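Local coordinates for putative Ribokinase II (Escherichia coli O6, PDB 3IQ0), which binds ATP and magnesium and probably transfers a phosphate from ATP to a sugar, as a putative ribokinase of the pfkB family of carbohydrate kinases, at residues 164-169 with 202-207; 224-229 with 260-265; 268-273 with 277-282. All blocks are in the same frame, centred on the assembly; numbering follows the deposited sequence.

Contact 1. Residues 164-169 with 202-207; sequences ISFDPN and LLLSPH
Leu204 reaches across to the aromatic ring of Phe166 with a single methyl, CD1, which lies 3.7 Å from Phe166 CE2 at the edge of the ring and near its plane. The two side chains approach from opposite directions, one from strand 163-167, the other from the loop that precedes helix 210-220. A chi1 of 175° turns the Phe166 ring away from its own backbone N and out toward that loop. Around this meeting point the packing is close: Val187 of helix 178-189 and Thr191 of a loop also touch Phe166, while Leu184, His185 and Leu188 of the same helix touch Leu204. Pro168 adds a looser contact, its CB standing 4.5 Å from Leu204 CD1. It is the centre of an inverse gamma turn, and its N sits over one face of the Phe166 ring, toward the rim. The loop opens toward solvent beyond Leu204, where Ser205 and His207 are partly exposed and Pro206 is exposed. Leu204 itself belongs to a type I turn, closed by Ser205 N to Leu202 O at 3.0 Å; beyond it, Ser205 OG accepts from His207 N at 3.2 Å in an ST turn. No hydrogen bond joins the two segments. Polar side chains of 164-169 find partners elsewhere: Asp167 forms a salt bridge with Lys228, and Asn169, part of the ATP pocket, accepts from Ser139 N through OD1. With no directional bond, the contact depends on shape and on burial of apolar surface, and it probably holds the loop against the strand end without setting a precise orientation.

Contact 2. Residues 224-229 with 260-265; sequences EVIVKR and DCFGGA. With ATP (adenosine-5'-triphosphate), chain G.
Apolar contact across the two segments centres on Phe262, whose ring projects from helix 258-271 toward strand 224-228. Lys228 supplies a CH-pi interaction: its CG stands 3.6 Å from the centroid of the Phe262 ring and 15° off the ring normal, over one face. Ile226 comes instead at the edge, in the ring plane, with CG2 3.4 Å from Phe262 CE2 and equally near CZ. CG2, anti to the backbone N, makes the contact, while the end of the side chain leads away. Leu280 of helix 276-290 packs on both Ile226 and Phe262.

Polar contacts run to the nucleotide. The Lys228 chain, with CG over the aromatic face and CD beside Phe262 CD2, bends at chi3 (-70°) and brings NZ to the beta-phosphate, where it donates to ATP O2B at 3.0 Å. The same ammonium group bonds to Met195 O and forms a salt bridge with Asp167, so three partners grip NZ. Arg229 N adds a weak bond to the ribose O3' of ATP at 3.2 Å.

Van der Waals contact with the ligand completes the group: Phe262 CD1 lies 3.5 Å from ATP C4', obliquely to the ring. The strand end meets the ribose and beta-phosphate, and Phe262 of the helix meets the ribose, forming part of the ATP site in the alpha/beta fold of the ribokinase (pfkB) family.

Contact 3. Residues 268-273 with 277-282; sequences ACRQLG and HRALQY
Cys269 packs on Ala279 and Tyr282, and Arg270 on Ala279, in an alpha-alpha hairpin, in which helix 258-271 ends and helix 276-290 begins only a few residues later. Cys269 faces Ala279, the pair of nearest approach between the backbones, with CA atoms 5.5 Å apart; their CB atoms are separated by 4.2 Å. With SG anti to the carbonyl carbon (chi1 -74°), the thiol sulfur lies beside Tyr282, 3.8 Å from Tyr282 CB. It is also 5.1 Å from the centroid of the Tyr282 ring, an oblique sulfur-aromatic contact. Tyr282 meets Phe274 edge-to-face and touches Leu303, Ile306 and Ile310 of helix 303-312, placing the cysteine beside a larger apolar cluster. One residue on, Arg270 uses the aliphatic part of its chain against Ala279. Bends at chi2 and chi3 then turn its guanidinium group to other partners: NH1 donates to Phe274 O in the link between the helices, and NH2 forms a salt bridge with Glu224 of strand 224-228. The methylenes are thus spent on packing while the charged end bonds to the link and to the sheet. Leu272 is the first residue to leave helical backbone angles, and Gly273, with positive phi (82°), is the C-prime residue of a Schellman motif. Its two closing bonds run from Phe274 N to Cys269 O and from Gly273 N to Arg270 O, the latter 3.0 Å long. No hydrogen bond joins the two segments; beside the Cys269 pairing, the Ala279 CB methyl rests 3.7 Å from Arg270 CD.

From the N terminus, contact 1 comes first, closing a connection of 32 residues that runs from strand 163-167 through helix 178-189 and strand 193-194. Contact 2 follows with one of 30 residues between strand 224-228 and helix 258-271, including the antiparallel strands 234-237 and 242-245. Contact 3 closes the shortest, a three-residue link to helix 276-290. The three are in series; none nests in or crosses another. Contacts 1 and 2 share the large sheet and touch where Asp167 OD2 lies 3.0 Å from Lys228 NZ. Contacts 2 and 3 share helix 258-271 and the salt bridge from Glu224 OE2 to Arg270 NH2 (3.1 Å), whereas contacts 1 and 3 do not touch.

Contact 1. Residues 164-169 with 202-207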
loop_
_atom_site.group_PDB
_atom_site.type_symbol
_atom_site.label_atom_id
_atom_site.label_comp_id
_atom_site.label_asym_id
_atom_site.label_seq_id
_atom_site.Cartn_x
_atom_site.Cartn_y
_atom_site.Cartn_z
ATOM N N ILE B 164 -8.005 3.051 32.063
ATOM C CA ILE B 164 -7.498 3.483 30.766
ATOM C C ILE B 164 -5.993 3.787 30.832
ATOM O O ILE B 164 -5.532 4.502 31.724
ATOM C CB ILE B 164 -8.250 4.766 30.291
ATOM C CG1 ILE B 164 -9.764 4.516 30.260
ATOM C CG2 ILE B 164 -7.748 5.201 28.911
ATOM C CD1 ILE B 164 -10.224 3.489 29.236
ATOM N N SER B 165 -5.222 3.217 29.908
ATOM C CA SER B 165 -3.786 3.477 29.840
ATOM C C SER B 165 -3.593 4.172 28.504
ATOM O O SER B 165 -4.298 3.880 27.534
ATOM C CB SER B 165 -2.970 2.174 29.903
ATOM O OG SER B 165 -3.399 1.244 28.927
ATOM N N PHE B 166 -2.638 5.087 28.440
ATOM C CA PHE B 166 -2.430 5.853 27.217
ATOM C C PHE B 166 -0.958 6.077 26.916
ATOM O O PHE B 166 -0.203 6.547 27.773
ATOM C CB PHE B 166 -3.171 7.191 27.365
ATOM C CG PHE B 166 -2.954 8.162 26.229
ATOM C CD1 PHE B 166 -2.917 7.728 24.908
ATOM C CD2 PHE B 166 -2.870 9.528 26.482
ATOM C CE1 PHE B 166 -2.807 8.641 23.850
ATOM C CE2 PHE B 166 -2.761 10.452 25.431
ATOM C CZ PHE B 166 -2.731 10.002 24.112
ATOM N N ASP B 167 -0.560 5.725 25.695
ATOM C CA ASP B 167 0.811 5.880 25.232
ATOM C C ASP B 167 0.806 6.874 24.067
ATOM O O ASP B 167 0.386 6.548 22.959
ATOM C CB ASP B 167 1.368 4.538 24.757
ATOM C CG ASP B 167 2.760 4.661 24.181
ATOM O OD1 ASP B 167 3.150 5.773 23.779
ATOM O OD2 ASP B 167 3.462 3.634 24.113
ATOM N N PRO B 168 1.302 8.096 24.306
ATOM C CA PRO B 168 1.363 9.168 23.312
ATOM C C PRO B 168 2.444 9.038 22.243
ATOM O O PRO B 168 3.221 9.970 22.046
ATOM C CB PRO B 168 1.576 10.403 24.177
ATOM C CG PRO B 168 2.538 9.882 25.195
ATOM C CD PRO B 168 1.920 8.536 25.572
ATOM N N ASN B 169 2.486 7.905 21.548
ATOM C CA ASN B 169 3.492 7.703 20.507
ATOM C C ASN B 169 2.997 8.338 19.214
ATOM O O ASN B 169 2.909 7.681 18.179
ATOM C CB ASN B 169 3.757 6.205 20.300
ATOM C CG ASN B 169 2.556 5.467 19.736
ATOM O OD1 ASN B 169 1.423 5.730 20.117
ATOM N ND2 ASN B 169 2.808 4.522 18.831
ATOM N N LEU B 202 6.424 16.485 27.273
ATOM C CA LEU B 202 5.911 17.848 27.223
ATOM C C LEU B 202 4.862 18.089 26.138
ATOM O O LEU B 202 4.138 19.080 26.186
ATOM C CB LEU B 202 7.076 18.826 27.035
ATOM C CG LEU B 202 8.223 18.729 28.047
ATOM C CD1 LEU B 202 9.375 19.607 27.591
ATOM C CD2 LEU B 202 7.744 19.148 29.429
ATOM N N LEU B 203 4.765 17.179 25.176
ATOM C CA LEU B 203 3.817 17.336 24.075
ATOM C C LEU B 203 2.415 17.772 24.481
ATOM O O LEU B 203 1.952 18.833 24.069
ATOM C CB LEU B 203 3.731 16.041 23.258
ATOM C CG LEU B 203 5.043 15.480 22.689
ATOM C CD1 LEU B 203 4.732 14.314 21.774
ATOM C CD2 LEU B 203 5.805 16.553 21.928
ATOM N N LEU B 204 1.736 16.960 25.285
ATOM C CA LEU B 204 0.377 17.270 25.715
ATOM C C LEU B 204 0.335 18.079 27.006
ATOM O O LEU B 204 -0.701 18.152 27.664
ATOM C CB LEU B 204 -0.415 15.974 25.911
ATOM C CG LEU B 204 -0.510 15.044 24.699
ATOM C CD1 LEU B 204 -1.260 13.769 25.071
ATOM C CD2 LEU B 204 -1.204 15.767 23.563
ATOM N N SER B 205 1.459 18.686 27.365
ATOM C CA SER B 205 1.546 19.474 28.585
ATOM C C SER B 205 1.703 20.960 28.287
ATOM O O SER B 205 2.282 21.341 27.269
ATOM C CB SER B 205 2.730 18.997 29.428
ATOM O OG SER B 205 2.854 19.748 30.624
ATOM N N PRO B 206 1.180 21.822 29.176
ATOM C CA PRO B 206 1.267 23.275 29.009
ATOM C C PRO B 206 2.599 23.783 29.557
ATOM O O PRO B 206 3.043 24.883 29.234
ATOM C CB PRO B 206 0.085 23.774 29.828
ATOM C CG PRO B 206 0.118 22.839 31.005
ATOM C CD PRO B 206 0.341 21.484 30.342
ATOM N N HIS B 207 3.227 22.965 30.395
ATOM C CA HIS B 207 4.497 23.316 31.005
ATOM C C HIS B 207 5.665 23.011 30.074
ATOM O O HIS B 207 5.492 22.353 29.049
ATOM C CB HIS B 207 4.632 22.574 32.338
ATOM C CG HIS B 207 3.497 22.838 33.276
ATOM N ND1 HIS B 207 2.669 21.840 33.743
ATOM C CD2 HIS B 207 3.021 23.995 33.790
ATOM C CE1 HIS B 207 1.729 22.372 34.503
ATOM N NE2 HIS B 207 1.919 23.679 34.548
#

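Contact 2. Residues 224-229 with 260-265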
loop_
_atom_site.group_PDB
_atom_site.type_symbol
_atom_site.label_atom_id
_atom_site.label_comp_id
_atom_site.label_asym_id
_atom_site.label_seq_id
_atom_site.Cartn_x
_atom_site.Cartn_y
_atom_site.Cartn_z
ATOM N N GLU B 224 -0.804 7.278 37.473
ATOM C CA GLU B 224 0.562 6.828 37.247
ATOM C C GLU B 224 1.112 7.325 35.928
ATOM O O GLU B 224 0.432 7.301 34.906
ATOM C CB GLU B 224 0.625 5.300 37.270
ATOM C CG GLU B 224 0.311 4.689 38.625
ATOM C CD GLU B 224 0.103 3.192 38.555
ATOM O OE1 GLU B 224 -0.891 2.757 37.949
ATOM O OE2 GLU B 224 0.933 2.445 39.104
ATOM N N VAL B 225 2.354 7.779 35.968
ATOM C CA VAL B 225 3.040 8.263 34.783
ATOM C C VAL B 225 4.330 7.467 34.678
ATOM O O VAL B 225 5.203 7.570 35.547
ATOM C CB VAL B 225 3.380 9.762 34.900
ATOM C CG1 VAL B 225 4.145 10.229 33.663
ATOM C CG2 VAL B 225 2.100 10.562 35.071
ATOM N N ILE B 226 4.429 6.642 33.641
ATOM C CA ILE B 226 5.628 5.842 33.430
ATOM C C ILE B 226 6.394 6.430 32.253
ATOM O O ILE B 226 5.936 6.371 31.112
ATOM C CB ILE B 226 5.294 4.359 33.129
ATOM C CG1 ILE B 226 4.668 3.690 34.351
ATOM C CG2 ILE B 226 6.557 3.610 32.765
ATOM C CD1 ILE B 226 3.222 4.034 34.583
ATOM N N VAL B 227 7.561 7.005 32.535
ATOM C CA VAL B 227 8.366 7.612 31.483
ATOM C C VAL B 227 9.470 6.705 30.975
ATOM O O VAL B 227 10.326 6.250 31.737
ATOM C CB VAL B 227 8.995 8.939 31.949
ATOM C CG1 VAL B 227 9.941 9.467 30.884
ATOM C CG2 VAL B 227 7.897 9.959 32.219
ATOM N N LYS B 228 9.430 6.448 29.674
ATOM C CA LYS B 228 10.417 5.614 29.002
ATOM C C LYS B 228 11.565 6.518 28.556
ATOM O O LYS B 228 11.336 7.563 27.951
ATOM C CB LYS B 228 9.761 4.929 27.800
ATOM C CG LYS B 228 8.724 3.891 28.200
ATOM C CD LYS B 228 7.744 3.614 27.078
ATOM C CE LYS B 228 6.828 4.800 26.853
ATOM N NZ LYS B 228 5.865 4.558 25.748
ATOM N N ARG B 229 12.795 6.118 28.859
ATOM C CA ARG B 229 13.957 6.932 28.517
ATOM C C ARG B 229 14.954 6.262 27.581
ATOM O O ARG B 229 16.160 6.415 27.747
ATOM C CB ARG B 229 14.678 7.362 29.799
ATOM C CG ARG B 229 13.796 8.078 30.809
ATOM C CD ARG B 229 14.574 8.440 32.069
ATOM N NE ARG B 229 13.731 9.116 33.054
ATOM C CZ ARG B 229 13.118 10.278 32.846
ATOM N NH1 ARG B 229 13.250 10.909 31.683
ATOM N NH2 ARG B 229 12.362 10.807 33.801
ATOM N N ASP B 260 6.372 -0.351 22.580
ATOM C CA ASP B 260 5.161 -1.172 22.588
ATOM C C ASP B 260 5.336 -2.361 23.535
ATOM O O ASP B 260 4.426 -2.712 24.279
ATOM C CB ASP B 260 4.848 -1.682 21.177
ATOM C CG ASP B 260 4.827 -0.564 20.136
ATOM O OD1 ASP B 260 4.503 0.586 20.500
ATOM O OD2 ASP B 260 5.117 -0.843 18.947
ATOM N N CYS B 261 6.509 -2.980 23.499
ATOM C CA CYS B 261 6.787 -4.119 24.362
ATOM C C CYS B 261 6.888 -3.660 25.802
ATOM O O CYS B 261 6.352 -4.306 26.705
ATOM C CB CYS B 261 8.076 -4.812 23.930
ATOM S SG CYS B 261 7.863 -5.814 22.433
ATOM N N PHE B 262 7.571 -2.541 26.019
ATOM C CA PHE B 262 7.693 -1.989 27.362
ATOM C C PHE B 262 6.271 -1.806 27.899
ATOM O O PHE B 262 5.978 -2.155 29.041
ATOM C CB PHE B 262 8.386 -0.617 27.320
ATOM C CG PHE B 262 8.444 0.080 28.657
ATOM C CD1 PHE B 262 9.589 0.025 29.432
ATOM C CD2 PHE B 262 7.337 0.756 29.153
ATOM C CE1 PHE B 262 9.643 0.629 30.688
ATOM C CE2 PHE B 262 7.372 1.368 30.412
ATOM C CZ PHE B 262 8.531 1.301 31.180
ATOM N N GLY B 263 5.397 -1.254 27.060
ATOM C CA GLY B 263 4.019 -1.005 27.454
ATOM C C GLY B 263 3.221 -2.252 27.787
ATOM O O GLY B 263 2.533 -2.301 28.812
ATOM N N GLY B 264 3.288 -3.252 26.915
ATOM C CA GLY B 264 2.560 -4.485 27.166
ATOM C C GLY B 264 3.055 -5.128 28.445
ATOM O O GLY B 264 2.262 -5.594 29.271
ATOM N N ALA B 265 4.375 -5.151 28.608
ATOM C CA ALA B 265 4.987 -5.732 29.800
ATOM C C ALA B 265 4.486 -5.050 31.076
ATOM O O ALA B 265 4.128 -5.721 32.047
ATOM C CB ALA B 265 6.498 -5.622 29.711
HETATM P PG ATP G . 7.947 4.241 20.537
HETATM O O1G ATP G . 8.462 3.168 19.616
HETATM O O2G ATP G . 7.540 5.483 19.787
HETATM O O3G ATP G . 6.758 3.726 21.348
HETATM P PB ATP G . 9.317 4.941 23.061
HETATM O O1B ATP G . 10.155 6.172 23.223
HETATM O O2B ATP G . 7.941 4.877 23.626
HETATM O O3B ATP G . 9.191 4.585 21.495
HETATM P PA ATP G . 11.788 3.725 23.825
HETATM O O1A ATP G . 12.473 3.538 22.489
HETATM O O2A ATP G . 12.134 4.873 24.695
HETATM O O3A ATP G . 10.175 3.727 23.595
HETATM O "O5'" ATP G . 11.516 2.356 24.971
HETATM C "C5'" ATP G . 11.049 1.224 25.553
HETATM C "C4'" ATP G . 11.790 1.061 26.856
HETATM O "O4'" ATP G . 12.646 0.051 26.308
HETATM C "C3'" ATP G . 12.872 2.089 27.341
HETATM O "O3'" ATP G . 12.415 3.042 28.286
HETATM C "C2'" ATP G . 13.938 1.199 27.808
HETATM O "O2'" ATP G . 13.682 0.762 29.149
HETATM C "C1'" ATP G . 13.963 0.082 26.811
HETATM N N9 ATP G . 14.941 0.373 25.684
HETATM C C8 ATP G . 14.720 0.973 24.449
HETATM N N7 ATP G . 15.843 1.056 23.719
HETATM C C5 ATP G . 16.818 0.509 24.443
HETATM C C6 ATP G . 18.293 0.260 24.295
HETATM N N6 ATP G . 18.899 0.626 23.165
HETATM N N1 ATP G . 18.997 -0.370 25.344
HETATM C C2 ATP G . 18.402 -0.770 26.544
HETATM N N3 ATP G . 17.035 -0.561 26.741
HETATM C C4 ATP G . 16.232 0.061 25.757
#

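Contact 3. Residues 268-273 with 277-282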
loop_
_atom_site.group_PDB
_atom_site.type_symbol
_atom_site.label_atom_id
_atom_site.label_comp_id
_atom_site.label_asym_id
_atom_site.label_seq_id
_atom_site.Cartn_x
_atom_site.Cartn_y
_atom_site.Cartn_z
ATOM N N ALA B 268 0.683 -5.869 31.585
ATOM C CA ALA B 268 0.484 -7.283 31.906
ATOM C C ALA B 268 1.044 -7.627 33.284
ATOM O O ALA B 268 0.403 -8.327 34.069
ATOM C CB ALA B 268 1.129 -8.162 30.837
ATOM N N CYS B 269 2.234 -7.123 33.590
ATOM C CA CYS B 269 2.848 -7.408 34.884
ATOM C C CYS B 269 2.017 -6.857 36.020
ATOM O O CYS B 269 1.915 -7.473 37.084
ATOM C CB CYS B 269 4.258 -6.834 34.947
ATOM S SG CYS B 269 5.415 -7.786 33.983
ATOM N N ARG B 270 1.430 -5.687 35.802
ATOM C CA ARG B 270 0.583 -5.091 36.819
ATOM C C ARG B 270 -0.662 -5.960 36.992
ATOM O O ARG B 270 -1.143 -6.129 38.109
ATOM C CB ARG B 270 0.213 -3.656 36.424
ATOM C CG ARG B 270 1.399 -2.711 36.506
ATOM C CD ARG B 270 1.838 -2.507 37.958
ATOM N NE ARG B 270 1.045 -1.471 38.613
ATOM C CZ ARG B 270 1.038 -1.237 39.922
ATOM N NH1 ARG B 270 1.780 -1.973 40.743
ATOM N NH2 ARG B 270 0.297 -0.249 40.408
ATOM N N GLN B 271 -1.171 -6.521 35.892
ATOM C CA GLN B 271 -2.349 -7.394 35.968
ATOM C C GLN B 271 -2.017 -8.663 36.750
ATOM O O GLN B 271 -2.900 -9.286 37.342
ATOM C CB GLN B 271 -2.847 -7.802 34.580
ATOM C CG GLN B 271 -3.669 -6.747 33.847
ATOM C CD GLN B 271 -4.740 -6.122 34.726
ATOM O OE1 GLN B 271 -4.499 -5.115 35.398
ATOM N NE2 GLN B 271 -5.927 -6.721 34.735
ATOM N N LEU B 272 -0.747 -9.054 36.743
ATOM C CA LEU B 272 -0.332 -10.254 37.461
ATOM C C LEU B 272 0.028 -9.912 38.906
ATOM O O LEU B 272 0.593 -10.729 39.626
ATOM C CB LEU B 272 0.854 -10.915 36.747
ATOM C CG LEU B 272 0.587 -11.365 35.302
ATOM C CD1 LEU B 272 1.865 -11.885 34.682
ATOM C CD2 LEU B 272 -0.499 -12.431 35.269
ATOM N N GLY B 273 -0.303 -8.692 39.321
ATOM C CA GLY B 273 -0.051 -8.271 40.689
ATOM C C GLY B 273 1.327 -7.768 41.091
ATOM O O GLY B 273 1.601 -7.634 42.282
ATOM N N HIS B 277 7.557 -1.256 41.522
ATOM C CA HIS B 277 8.990 -1.515 41.406
ATOM C C HIS B 277 9.330 -2.734 40.558
ATOM O O HIS B 277 10.261 -2.697 39.753
ATOM C CB HIS B 277 9.607 -1.670 42.798
ATOM C CG HIS B 277 9.845 -0.369 43.497
ATOM N ND1 HIS B 277 10.940 0.426 43.233
ATOM C CD2 HIS B 277 9.104 0.303 44.412
ATOM C CE1 HIS B 277 10.863 1.531 43.953
ATOM N NE2 HIS B 277 9.759 1.483 44.677
ATOM N N ARG B 278 8.587 -3.821 40.744
ATOM C CA ARG B 278 8.826 -5.032 39.972
ATOM C C ARG B 278 8.420 -4.817 38.516
ATOM O O ARG B 278 9.174 -5.128 37.593
ATOM C CB ARG B 278 8.024 -6.195 40.556
ATOM C CG ARG B 278 8.782 -7.048 41.543
ATOM C CD ARG B 278 9.468 -8.206 40.837
ATOM N NE ARG B 278 9.176 -9.474 41.498
ATOM C CZ ARG B 278 7.946 -9.938 41.709
ATOM N NH1 ARG B 278 6.892 -9.236 41.311
ATOM N NH2 ARG B 278 7.765 -11.100 42.323
ATOM N N ALA B 279 7.225 -4.272 38.326
ATOM C CA ALA B 279 6.698 -4.018 36.996
ATOM C C ALA B 279 7.601 -3.107 36.160
ATOM O O ALA B 279 7.749 -3.312 34.956
ATOM C CB ALA B 279 5.302 -3.425 37.106
ATOM N N LEU B 280 8.205 -2.104 36.793
ATOM C CA LEU B 280 9.077 -1.199 36.066
ATOM C C LEU B 280 10.361 -1.894 35.616
ATOM O O LEU B 280 10.837 -1.663 34.502
ATOM C CB LEU B 280 9.423 0.025 36.919
ATOM C CG LEU B 280 10.144 1.139 36.155
ATOM C CD1 LEU B 280 9.194 1.756 35.146
ATOM C CD2 LEU B 280 10.643 2.201 37.126
ATOM N N GLN B 281 10.930 -2.741 36.469
ATOM C CA GLN B 281 12.152 -3.430 36.084
ATOM C C GLN B 281 11.855 -4.446 34.980
ATOM O O GLN B 281 12.667 -4.638 34.082
ATOM C CB GLN B 281 12.798 -4.132 37.291
ATOM C CG GLN B 281 12.234 -5.500 37.628
ATOM C CD GLN B 281 12.964 -6.167 38.794
ATOM O OE1 GLN B 281 14.185 -6.346 38.766
ATOM N NE2 GLN B 281 12.212 -6.540 39.822
ATOM N N TYR B 282 10.692 -5.095 35.051
ATOM C CA TYR B 282 10.299 -6.082 34.040
ATOM C C TYR B 282 10.005 -5.410 32.700
ATOM O O TYR B 282 10.428 -5.896 31.653
ATOM C CB TYR B 282 9.076 -6.878 34.508
ATOM C CG TYR B 282 9.450 -8.137 35.260
ATOM C CD1 TYR B 282 10.188 -8.073 36.438
ATOM C CD2 TYR B 282 9.122 -9.397 34.759
ATOM C CE1 TYR B 282 10.596 -9.225 37.096
ATOM C CE2 TYR B 282 9.525 -10.557 35.410
ATOM C CZ TYR B 282 10.266 -10.462 36.577
ATOM O OH TYR B 282 10.697 -11.602 37.215
#